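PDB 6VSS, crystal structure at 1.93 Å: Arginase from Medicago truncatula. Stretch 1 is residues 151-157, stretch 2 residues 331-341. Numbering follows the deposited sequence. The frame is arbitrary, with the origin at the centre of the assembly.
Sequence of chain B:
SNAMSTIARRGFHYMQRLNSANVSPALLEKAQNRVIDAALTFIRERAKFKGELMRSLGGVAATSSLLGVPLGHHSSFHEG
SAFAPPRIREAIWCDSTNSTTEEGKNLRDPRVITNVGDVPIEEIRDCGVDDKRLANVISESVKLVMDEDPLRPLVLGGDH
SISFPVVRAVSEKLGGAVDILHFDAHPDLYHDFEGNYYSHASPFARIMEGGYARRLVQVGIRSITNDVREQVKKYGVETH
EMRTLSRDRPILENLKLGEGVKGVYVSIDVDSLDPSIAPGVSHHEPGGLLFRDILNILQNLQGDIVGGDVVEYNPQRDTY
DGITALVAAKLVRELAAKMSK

Stretch 1 151-157: LRPLVLG
Stretch 2 331-341: LVRELAAKMSK

This is a strand-on-helix packing contact, almost wholly apolar and without a hydrogen bond across it, in which alternate residues of a β-strand press against one side of the C-terminal helix of the same chain. Residues 151-157 are extended, with phi from -63° to -131° and psi from 97° to 175°. Residues 331-339 continue a helix that begins earlier in the chain, with phi/psi near -60/-45 for most residues. Its backbone bonds run from N to the O four residues back, among them Ala336 N to Val332 O at 2.8 Å and Met339 N to Leu335 O at 2.9 Å. The last, Ser340 N to Ala336 O at 2.7 Å, reaches the residue where phi/psi turns to -69/150 and the helix is left behind.

The two elements run nearly antiparallel, at 162° between their N-to-C directions, and their axes approach to 10.1 Å, a spacing that leaves room for one layer of interlocking side chains. The register is set by Arg152 CA lying 7.7 Å from Met339 CA and Leu154 CA lying 7.4 Å from Ala336 CA. As the strand advances, its partners therefore step back along the helix. Strand alternation points Arg152 and Leu154 toward the helix and Pro153 away; on the helix, Val332, Leu335 and Met339 point toward the strand, spaced by three and four residues as one helical face requires.

Leu154 is the centre of the contact. With chi1 -158° and chi2 174° (both t), it extends its branched end to the helix: Leu154 CD1 lies 3.8 Å from Leu335 CG and 3.9 Å from Ala336 CB, while Leu154 CD2 is 3.8 Å from Val332 CG1. Ala336, set sideways, offers only a methyl group, and Leu154 CD1 lies 3.7 Å from Ala336 N and 3.6 Å from Val332 O. Leu335 adopts t, p (175°, 48°). Val332, at chi1 -177° (t), serves two leucines, for its CG2 meets Leu156 CD2 at 3.6 Å. Leu156 starts sideways, but its m, t rotamer (-53°, 177°) brings its end nearer the helix.

Met339 suits the other end because its long, flexible thioether can follow the strand. In the t, t, p conformation (171°, 160°, 78°), Met339 CE lies 3.7 Å from Leu154 CB, 3.5 Å from Arg152 O and 3.7 Å from Pro153 O. Met339 SD packs 3.9 Å from Arg152 CB, so the aliphatic base of the arginine contributes to the apolar layer.

Beyond that base, Arg152 is stretched out in m, t, t (-69°, -167°, -169°; chi4 -162°), carrying its charge to the more exposed margin, where NH1 is hydrogen-bonded elsewhere in the structure. The CE of Lys341, the C-terminal residue, lies over one face of the guanidinium. Lys341 has chi1 -100°, between wells, then 158°, 44° and -177°. Lys341 NZ stands 3.6 Å from Arg152 NH2; these like charges repel, so the proximity itself offers no electrostatic attraction.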

ATOM      1  N   LEU B 151      37.922 -10.161 -13.590  1.00 33.89           N
ATOM      2  CA  LEU B 151      36.646 -10.161 -12.830  1.00 33.74           C
ATOM      3  C   LEU B 151      36.956 -10.081 -11.342  1.00 32.83           C
ATOM      4  O   LEU B 151      37.885 -10.795 -10.867  1.00 32.67           O
ATOM      5  CB  LEU B 151      35.847 -11.432 -13.088  1.00 33.49           C
ATOM      6  CG  LEU B 151      35.515 -11.750 -14.544  1.00 32.41           C
ATOM      7  CD1 LEU B 151      34.488 -12.868 -14.584  1.00 32.11           C
ATOM      8  CD2 LEU B 151      35.025 -10.515 -15.281  1.00 32.59           C
ATOM      9  N   ARG B 152      36.146  -9.311 -10.625  1.00 30.91           N
ATOM     10  CA  ARG B 152      36.179  -9.182  -9.150  1.00 30.55           C
ATOM     11  C   ARG B 152      34.737  -9.362  -8.635  1.00 30.24           C
ATOM     12  O   ARG B 152      33.830  -8.734  -9.166  1.00 27.43           O
ATOM     13  CB  ARG B 152      36.858  -7.895  -8.698  1.00 32.03           C
ATOM     14  CG  ARG B 152      38.353  -7.854  -8.959  1.00 33.98           C
ATOM     15  CD  ARG B 152      39.025  -6.715  -8.227  1.00 35.57           C
ATOM     16  NE  ARG B 152      40.377  -6.559  -8.713  1.00 36.00           N
ATOM     17  CZ  ARG B 152      41.363  -5.921  -8.115  1.00 37.66           C
ATOM     18  NH1 ARG B 152      41.189  -5.323  -6.957  1.00 36.64           N
ATOM     19  NH2 ARG B 152      42.543  -5.874  -8.696  1.00 41.55           N
ATOM     20  N   PRO B 153      34.539 -10.215  -7.622  1.00 29.41           N
ATOM     21  CA  PRO B 153      33.212 -10.603  -7.142  1.00 29.67           C
ATOM     22  C   PRO B 153      32.495  -9.499  -6.357  1.00 28.33           C
ATOM     23  O   PRO B 153      33.005  -9.055  -5.318  1.00 27.21           O
ATOM     24  CB  PRO B 153      33.511 -11.785  -6.222  1.00 30.07           C
ATOM     25  CG  PRO B 153      34.855 -11.442  -5.696  1.00 31.35           C
ATOM     26  CD  PRO B 153      35.584 -10.980  -6.944  1.00 30.86           C
ATOM     27  N   LEU B 154      31.379  -9.045  -6.914  1.00 27.65           N
ATOM     28  CA  LEU B 154      30.384  -8.186  -6.218  1.00 26.53           C
ATOM     29  C   LEU B 154      29.160  -9.093  -5.956  1.00 25.14           C
ATOM     30  O   LEU B 154      28.412  -9.416  -6.852  1.00 23.33           O
ATOM     31  CB  LEU B 154      30.128  -6.921  -7.046  1.00 26.15           C
ATOM     32  CG  LEU B 154      29.559  -5.739  -6.257  1.00 26.76           C
ATOM     33  CD1 LEU B 154      29.478  -4.457  -7.111  1.00 27.12           C
ATOM     34  CD2 LEU B 154      28.155  -6.105  -5.746  1.00 25.71           C
ATOM     35  N   VAL B 155      29.091  -9.642  -4.746  1.00 25.54           N
ATOM     36  CA  VAL B 155      28.057 -10.624  -4.360  1.00 25.35           C
ATOM     37  C   VAL B 155      26.730  -9.915  -4.059  1.00 24.72           C
ATOM     38  O   VAL B 155      26.711  -8.902  -3.292  1.00 24.84           O
ATOM     39  CB  VAL B 155      28.576 -11.508  -3.226  1.00 25.80           C
ATOM     40  CG1 VAL B 155      27.496 -12.412  -2.674  1.00 25.52           C
ATOM     41  CG2 VAL B 155      29.797 -12.316  -3.700  1.00 25.74           C
ATOM     42  N   LEU B 156      25.630 -10.444  -4.591  1.00 24.35           N
ATOM     43  CA  LEU B 156      24.272  -9.965  -4.192  1.00 24.41           C
ATOM     44  C   LEU B 156      23.615 -11.007  -3.296  1.00 24.65           C
ATOM     45  O   LEU B 156      23.521 -12.205  -3.736  1.00 23.95           O
ATOM     46  CB  LEU B 156      23.405  -9.770  -5.415  1.00 24.65           C
ATOM     47  CG  LEU B 156      24.002  -8.899  -6.491  1.00 24.86           C
ATOM     48  CD1 LEU B 156      23.037  -8.895  -7.645  1.00 25.82           C
ATOM     49  CD2 LEU B 156      24.273  -7.498  -5.972  1.00 25.63           C
ATOM     50  N   GLY B 157      23.316 -10.601  -2.044  1.00 24.35           N
ATOM     51  CA  GLY B 157      22.564 -11.448  -1.097  1.00 23.35           C
ATOM     52  C   GLY B 157      21.084 -11.225  -1.344  1.00 23.24           C
ATOM     53  O   GLY B 157      20.687 -10.337  -2.109  1.00 21.35           O
ATOM     54  N   LEU B 331      23.465   1.302  -4.628  1.00 25.59           N
ATOM     55  CA  LEU B 331      24.625   0.812  -3.819  1.00 25.76           C
ATOM     56  C   LEU B 331      25.501  -0.101  -4.678  1.00 25.47           C
ATOM     57  O   LEU B 331      26.720   0.067  -4.630  1.00 26.14           O
ATOM     58  CB  LEU B 331      24.186   0.141  -2.511  1.00 25.30           C
ATOM     59  CG  LEU B 331      23.363   1.043  -1.581  1.00 25.62           C
ATOM     60  CD1 LEU B 331      22.748   0.222  -0.470  1.00 25.70           C
ATOM     61  CD2 LEU B 331      24.220   2.163  -1.013  1.00 25.55           C
ATOM     62  N   VAL B 332      24.922  -1.008  -5.452  1.00 25.86           N
ATOM     63  CA  VAL B 332      25.713  -1.932  -6.321  1.00 26.17           C
ATOM     64  C   VAL B 332      26.462  -1.094  -7.359  1.00 25.85           C
ATOM     65  O   VAL B 332      27.663  -1.345  -7.578  1.00 24.16           O
ATOM     66  CB  VAL B 332      24.863  -3.045  -6.976  1.00 26.63           C
ATOM     67  CG1 VAL B 332      25.719  -3.993  -7.782  1.00 26.38           C
ATOM     68  CG2 VAL B 332      24.170  -3.897  -5.922  1.00 27.88           C
ATOM     69  N   ARG B 333      25.792  -0.137  -7.985  1.00 26.13           N
ATOM     70  CA  ARG B 333      26.388   0.673  -9.079  1.00 27.61           C
ATOM     71  C   ARG B 333      27.582   1.463  -8.533  1.00 27.37           C
ATOM     72  O   ARG B 333      28.628   1.480  -9.161  1.00 28.28           O
ATOM     73  CB  ARG B 333      25.355   1.603  -9.711  1.00 28.60           C
ATOM     74  CG  ARG B 333      24.427   0.873 -10.672  1.00 29.97           C
ATOM     75  CD  ARG B 333      23.059   1.530 -10.804  1.00 32.15           C
ATOM     76  NE  ARG B 333      23.184   2.888 -11.310  1.00 34.39           N
ATOM     77  CZ  ARG B 333      22.534   3.408 -12.342  1.00 36.40           C
ATOM     78  NH1 ARG B 333      21.698   2.681 -13.056  1.00 38.52           N
ATOM     79  NH2 ARG B 333      22.821   4.638 -12.728  1.00 38.53           N
ATOM     80  N   GLU B 334      27.462   2.057  -7.366  1.00 26.88           N
ATOM     81  CA  GLU B 334      28.523   2.917  -6.867  1.00 27.34           C
ATOM     82  C   GLU B 334      29.652   2.031  -6.326  1.00 27.98           C
ATOM     83  O   GLU B 334      30.799   2.418  -6.458  1.00 27.27           O
ATOM     84  CB  GLU B 334      27.877   3.876  -5.905  1.00 28.32           C
ATOM     85  CG  GLU B 334      26.835   4.760  -6.570  1.00 29.90           C
ATOM     86  CD  GLU B 334      27.392   5.747  -7.588  1.00 31.26           C
ATOM     87  OE1 GLU B 334      28.498   6.283  -7.376  1.00 31.75           O
ATOM     88  OE2 GLU B 334      26.728   5.943  -8.603  1.00 33.49           O
ATOM     89  N   LEU B 335      29.352   0.874  -5.743  1.00 28.15           N
ATOM     90  CA  LEU B 335      30.407  -0.091  -5.337  1.00 28.06           C
ATOM     91  C   LEU B 335      31.167  -0.560  -6.574  1.00 28.91           C
ATOM     92  O   LEU B 335      32.414  -0.571  -6.508  1.00 28.92           O
ATOM     93  CB  LEU B 335      29.806  -1.259  -4.542  1.00 28.13           C
ATOM     94  CG  LEU B 335      30.779  -2.399  -4.159  1.00 28.62           C
ATOM     95  CD1 LEU B 335      32.052  -1.867  -3.556  1.00 29.08           C
ATOM     96  CD2 LEU B 335      30.123  -3.346  -3.154  1.00 28.36           C
ATOM     97  N   ALA B 336      30.469  -0.976  -7.652  1.00 28.96           N
ATOM     98  CA  ALA B 336      31.102  -1.380  -8.931  1.00 28.64           C
ATOM     99  C   ALA B 336      32.014  -0.249  -9.473  1.00 29.30           C
ATOM    100  O   ALA B 336      33.130  -0.550  -9.878  1.00 27.33           O
ATOM    101  CB  ALA B 336      30.088  -1.814  -9.958  1.00 27.93           C
ATOM    102  N   ALA B 337      31.537   1.002  -9.497  1.00 30.00           N
ATOM    103  CA  ALA B 337      32.276   2.197  -9.955  1.00 30.30           C
ATOM    104  C   ALA B 337      33.611   2.303  -9.205  1.00 32.36           C
ATOM    105  O   ALA B 337      34.616   2.712  -9.828  1.00 33.53           O
ATOM    106  CB  ALA B 337      31.427   3.446  -9.796  1.00 30.03           C
ATOM    107  N   LYS B 338      33.640   2.021  -7.908  1.00 33.38           N
ATOM    108  CA  LYS B 338      34.888   2.029  -7.122  1.00 35.31           C
ATOM    109  C   LYS B 338      35.728   0.770  -7.373  1.00 35.59           C
ATOM    110  O   LYS B 338      36.968   0.859  -7.339  1.00 35.39           O
ATOM    111  CB  LYS B 338      34.558   2.141  -5.630  1.00 37.70           C
ATOM    112  CG  LYS B 338      34.120   3.538  -5.209  1.00 41.61           C
ATOM    113  CD  LYS B 338      35.259   4.549  -5.218  1.00 42.18           C
ATOM    114  CE  LYS B 338      36.228   4.339  -4.073  1.00 43.73           C
ATOM    115  NZ  LYS B 338      36.847   5.633  -3.691  1.00 45.13           N
ATOM    116  N   MET B 339      35.126  -0.404  -7.468  1.00 32.79           N
ATOM    117  CA  MET B 339      35.944  -1.634  -7.503  1.00 34.90           C
ATOM    118  C   MET B 339      36.484  -1.848  -8.941  1.00 35.69           C
ATOM    119  O   MET B 339      37.592  -2.367  -9.125  1.00 37.20           O
ATOM    120  CB  MET B 339      35.117  -2.832  -7.031  1.00 35.49           C
ATOM    121  CG  MET B 339      35.835  -4.136  -7.244  1.00 35.44           C
ATOM    122  SD  MET B 339      35.180  -5.442  -6.215  1.00 37.72           S
ATOM    123  CE  MET B 339      33.703  -5.893  -7.090  1.00 35.16           C
ATOM    124  N   SER B 340      35.720  -1.456  -9.953  1.00 35.81           N
ATOM    125  CA  SER B 340      36.145  -1.511 -11.364  1.00 35.88           C
ATOM    126  C   SER B 340      37.242  -0.488 -11.639  1.00 36.72           C
ATOM    127  O   SER B 340      37.240   0.593 -11.071  1.00 37.04           O
ATOM    128  CB  SER B 340      34.989  -1.372 -12.286  1.00 35.02           C
ATOM    129  OG  SER B 340      34.181  -2.537 -12.177  1.00 34.09           O
ATOM    130  N   LYS B 341      38.098  -0.829 -12.582  1.00 40.17           N
ATOM    131  CA  LYS B 341      39.423  -0.181 -12.770  1.00 43.32           C
ATOM    132  C   LYS B 341      39.958  -0.592 -14.138  1.00 42.53           C
ATOM    133  O   LYS B 341      39.520  -1.623 -14.681  1.00 39.66           O
ATOM    134  CB  LYS B 341      40.401  -0.682 -11.703  1.00 43.94           C
ATOM    135  CG  LYS B 341      40.625   0.214 -10.529  1.00 44.84           C
ATOM    136  CD  LYS B 341      41.137  -0.537  -9.349  1.00 46.82           C
ATOM    137  CE  LYS B 341      42.223  -1.552  -9.629  1.00 45.54           C
ATOM    138  NZ  LYS B 341      42.554  -2.246  -8.364  1.00 45.90           N
ATOM    139  OXT LYS B 341      40.810   0.176 -14.573  1.00 43.66           O
TER